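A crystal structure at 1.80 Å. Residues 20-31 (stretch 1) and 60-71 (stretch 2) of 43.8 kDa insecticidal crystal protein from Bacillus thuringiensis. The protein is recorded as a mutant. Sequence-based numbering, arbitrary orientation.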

# COMPACT_ATOMS: atom_id res chain seq x y z
N ALA A 20 -30.30 0.55 9.78
CA ALA A 20 -30.62 -0.56 8.87
C ALA A 20 -30.73 -0.13 7.41
O ALA A 20 -31.11 0.99 7.13
N THR A 21 -30.41 -1.03 6.48
CA THR A 21 -30.72 -0.78 5.07
C THR A 21 -31.63 -1.90 4.59
O THR A 21 -31.64 -2.99 5.19
N TYR A 22 -32.35 -1.66 3.48
CA TYR A 22 -33.21 -2.69 2.89
C TYR A 22 -32.26 -3.63 2.14
O TYR A 22 -31.41 -3.15 1.42
N LEU A 23 -32.39 -4.94 2.30
CA LEU A 23 -31.45 -5.86 1.67
C LEU A 23 -31.54 -5.93 0.16
O LEU A 23 -30.55 -6.23 -0.51
N SER A 24 -32.73 -5.70 -0.36
CA SER A 24 -32.98 -5.93 -1.76
C SER A 24 -32.88 -4.68 -2.63
O SER A 24 -33.15 -4.75 -3.84
N LEU A 25 -32.47 -3.55 -2.02
CA LEU A 25 -32.22 -2.33 -2.78
C LEU A 25 -30.75 -1.95 -2.58
O LEU A 25 -30.37 -1.49 -1.50
N ASP A 26 -29.93 -2.11 -3.61
CA ASP A 26 -28.51 -1.84 -3.42
C ASP A 26 -28.19 -0.40 -2.96
O ASP A 26 -27.25 -0.21 -2.21
N ASP A 27 -28.94 0.60 -3.41
CA ASP A 27 -28.63 2.00 -3.02
C ASP A 27 -29.47 2.51 -1.86
O ASP A 27 -29.72 3.73 -1.71
N SER A 28 -29.93 1.56 -1.07
CA SER A 28 -30.79 1.84 0.06
C SER A 28 -30.37 2.99 0.94
O SER A 28 -29.18 3.13 1.29
N GLY A 29 -31.37 3.77 1.38
CA GLY A 29 -31.16 4.73 2.44
C GLY A 29 -30.98 3.96 3.74
O GLY A 29 -31.34 2.79 3.84
N VAL A 30 -30.43 4.62 4.75
CA VAL A 30 -30.29 4.05 6.08
C VAL A 30 -31.43 4.59 6.95
O VAL A 30 -31.67 5.79 6.99
N SER A 31 -32.13 3.69 7.63
CA SER A 31 -33.23 4.07 8.53
C SER A 31 -33.02 3.45 9.90
O SER A 31 -32.01 2.81 10.14
N THR A 60 -19.26 0.34 6.54
CA THR A 60 -19.57 -0.49 5.38
C THR A 60 -20.70 -1.43 5.63
O THR A 60 -20.72 -2.09 6.68
N SER A 61 -21.63 -1.50 4.70
CA SER A 61 -22.74 -2.46 4.84
C SER A 61 -22.12 -3.87 4.74
O SER A 61 -21.51 -4.25 3.72
N TYR A 62 -22.30 -4.66 5.79
CA TYR A 62 -21.57 -5.93 5.84
C TYR A 62 -22.22 -7.01 5.02
O TYR A 62 -23.21 -7.59 5.43
N ALA A 63 -21.67 -7.27 3.83
CA ALA A 63 -22.17 -8.31 2.94
C ALA A 63 -23.64 -8.08 2.60
O ALA A 63 -24.44 -9.04 2.46
N ALA A 64 -24.00 -6.80 2.52
CA ALA A 64 -25.31 -6.42 2.03
C ALA A 64 -25.13 -5.19 1.15
O ALA A 64 -24.13 -4.48 1.29
N ASN A 65 -26.09 -4.92 0.27
CA ASN A 65 -26.01 -3.76 -0.64
C ASN A 65 -24.68 -3.67 -1.36
O ASN A 65 -24.16 -2.59 -1.58
N ASN A 66 -24.13 -4.82 -1.76
CA ASN A 66 -22.85 -4.86 -2.47
C ASN A 66 -21.71 -4.19 -1.71
O ASN A 66 -20.74 -3.67 -2.31
N CYS A 67 -21.80 -4.23 -0.37
CA CYS A 67 -20.77 -3.66 0.48
C CYS A 67 -20.56 -2.18 0.16
O CYS A 67 -19.45 -1.70 0.18
N LYS A 68 -21.63 -1.48 -0.20
CA LYS A 68 -21.57 -0.03 -0.29
C LYS A 68 -21.43 0.54 1.15
O LYS A 68 -21.60 -0.17 2.15
N VAL A 69 -21.10 1.82 1.26
CA VAL A 69 -20.77 2.42 2.53
C VAL A 69 -21.65 3.62 2.86
O VAL A 69 -22.23 4.25 1.97
N TRP A 70 -21.71 3.97 4.14
CA TRP A 70 -22.54 5.11 4.50
C TRP A 70 -22.09 6.35 3.75
O TRP A 70 -20.88 6.67 3.67
N ASN A 71 -23.06 7.09 3.25
CA ASN A 71 -22.80 8.18 2.37
C ASN A 71 -23.81 9.26 2.65
O ASN A 71 -24.99 8.99 2.73

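The contact is a small, largely polar one, in which the side chain of one buried asparagine, Asn65, plugs into a turn of the first stretch, with a lysine–aspartate pair and two apolar contacts around it.

Stretch 1 leaves its strand at Tyr22 and passes through two successive type I turns, Tyr22 to Leu25 and Leu25 to Ser28, which direct carbonyl oxygens at the second stretch. Asn65, whose CA lies 4.2 Å from the CA of Asp26, meets them. Its CA-to-CB bond points sideways, but with chi1 at -42° (m) and chi2 at 106° the amide end comes nearer. Asn65 ND2 donates to Tyr22 O at 3.0 Å and, more weakly, to Leu25 O at 2.9 Å, where the N-H...O angle is only 129°. Asn65 OD1 accepts from Thr21 OG1 at 2.7 Å and, within its own stretch, from Ser61 OG at 2.8 Å. An amide suits this place because it offers a donor and an acceptor together, both used here without introducing charge into a buried site. Thr21 points toward the second stretch, and its p rotamer (44°) brings the hydroxyl to the amide oxygen; Ser61, a t rotamer, also points toward its partner stretch. The backbone takes part through water 1, which donates to Leu23 O at 2.7 Å and accepts from Asn65 N at 2.9 Å.

Lys68 points toward stretch 1, and its long chain (m, t, t, m) runs past the second turn. Its methylenes pack on the backbone, with Lys68 CD 3.3 Å from Asp26 O, while Lys68 NZ makes a long salt bridge of 3.7 Å to Asp27 OD1. Asp27 starts away from the contact, but its m rotamer brings the carboxylate nearer. Water 2 supplements this loose pairing, accepting from Lys68 NZ at 3.0 Å and donating weakly to Asp27 OD1 at 3.4 Å. Asp26, also m, sits sideways, its OD2 3.8 Å from Asn66 CB.

Apolar contacts complete the packing. Leu23 has its CA-to-CB bond pointing away, yet its m,t rotamer carries CD2 to 3.7 Å from Ala64 CB, a short side chain that points toward the first stretch. Val30, a t rotamer, points toward stretch 2 and lays CG2 over one face of the Trp70 indole, 4.2 Å from the centroid of the five-membered ring and 18° off its normal. This CH-pi contact suits a branched aliphatic residue, whose methyl can rest on the flat, electron-rich ring.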

# COMPACT_ATOMS: atom_id res chain seq x y z
CB ALA A 20 -31.97 -1.14 9.28
CB THR A 21 -29.46 -0.82 4.17
OG1 THR A 21 -28.64 -1.92 4.53
CG2 THR A 21 -28.59 0.37 4.39
CB TYR A 22 -34.20 -2.09 1.87
CG TYR A 22 -35.40 -1.34 2.39
CD1 TYR A 22 -36.62 -1.34 1.69
CD2 TYR A 22 -35.34 -0.60 3.55
CE1 TYR A 22 -37.73 -0.65 2.15
CE2 TYR A 22 -36.46 0.09 4.03
CZ TYR A 22 -37.64 0.06 3.32
OH TYR A 22 -38.73 0.74 3.79
CB LEU A 23 -31.69 -7.30 2.16
CG LEU A 23 -31.15 -7.71 3.51
CD1 LEU A 23 -31.60 -9.11 3.82
CD2 LEU A 23 -29.61 -7.59 3.55
CB SER A 24 -34.33 -6.62 -1.91
OG SER A 24 -34.18 -7.97 -1.50
CB LEU A 25 -33.14 -1.19 -2.35
CG LEU A 25 -34.59 -1.26 -2.83
CD1 LEU A 25 -35.48 -0.22 -2.13
CD2 LEU A 25 -34.63 -1.05 -4.34
CB ASP A 26 -27.71 -2.20 -4.66
CG ASP A 26 -27.27 -3.67 -4.69
OD1 ASP A 26 -27.73 -4.50 -3.86
OD2 ASP A 26 -26.44 -4.08 -5.51
CB ASP A 27 -28.88 2.93 -4.19
CG ASP A 27 -28.07 2.54 -5.39
OD1 ASP A 27 -26.84 2.51 -5.25
OD2 ASP A 27 -28.59 2.21 -6.50
CB SER A 28 -30.80 0.60 0.97
OG SER A 28 -31.76 0.76 2.00
CB VAL A 30 -28.95 4.45 6.72
CG1 VAL A 30 -28.84 3.85 8.14
CG2 VAL A 30 -27.80 3.97 5.86
CB SER A 31 -34.57 3.56 7.99
OG SER A 31 -34.48 2.11 7.82
CB THR A 60 -18.35 -1.33 5.03
OG1 THR A 60 -17.21 -0.46 4.84
CG2 THR A 60 -18.54 -2.11 3.70
CB SER A 61 -23.76 -2.23 3.74
OG SER A 61 -24.93 -2.98 4.02
CB TYR A 62 -21.37 -6.37 7.30
CG TYR A 62 -20.56 -7.65 7.44
CD1 TYR A 62 -19.19 -7.64 7.23
CD2 TYR A 62 -21.17 -8.86 7.75
CE1 TYR A 62 -18.44 -8.81 7.37
CE2 TYR A 62 -20.45 -10.01 7.88
CZ TYR A 62 -19.09 -10.00 7.67
OH TYR A 62 -18.36 -11.16 7.84
CB ALA A 63 -22.00 -9.68 3.56
CB ALA A 64 -26.24 -6.11 3.15
CB ASN A 65 -26.26 -2.44 0.14
CG ASN A 65 -27.40 -2.56 1.13
OD1 ASN A 65 -27.18 -2.64 2.35
ND2 ASN A 65 -28.63 -2.55 0.62
CB ASN A 66 -23.01 -4.27 -3.91
CG ASN A 66 -21.98 -4.80 -4.88
OD1 ASN A 66 -21.58 -5.97 -4.82
ND2 ASN A 66 -21.51 -3.93 -5.77
CB CYS A 67 -19.44 -4.43 0.37
SG CYS A 67 -19.61 -6.10 1.04
CB LYS A 68 -22.81 0.51 -0.97
CG LYS A 68 -22.85 0.22 -2.51
CD LYS A 68 -24.17 0.69 -3.05
CE LYS A 68 -24.44 0.13 -4.46
NZ LYS A 68 -23.58 0.72 -5.50
CB VAL A 69 -19.29 2.90 2.53
CG1 VAL A 69 -18.34 1.73 2.12
CG2 VAL A 69 -19.10 4.06 1.57
CB TRP A 70 -22.54 5.35 6.02
CG TRP A 70 -23.35 4.39 6.85
CD1 TRP A 70 -23.78 3.12 6.52
CD2 TRP A 70 -23.77 4.62 8.18
NE1 TRP A 70 -24.45 2.57 7.60
CE2 TRP A 70 -24.46 3.48 8.62
CE3 TRP A 70 -23.64 5.70 9.05
CZ2 TRP A 70 -25.02 3.39 9.88
CZ3 TRP A 70 -24.19 5.60 10.31
CH2 TRP A 70 -24.87 4.46 10.71
CB ASN A 71 -22.97 7.63 0.94
CG ASN A 71 -22.79 8.69 -0.13
OD1 ASN A 71 -21.66 8.93 -0.60
ND2 ASN A 71 -23.91 9.27 -0.61
O HOH W 1 -28.03 -6.99 -0.11
O HOH W 2 -23.69 3.70 -5.50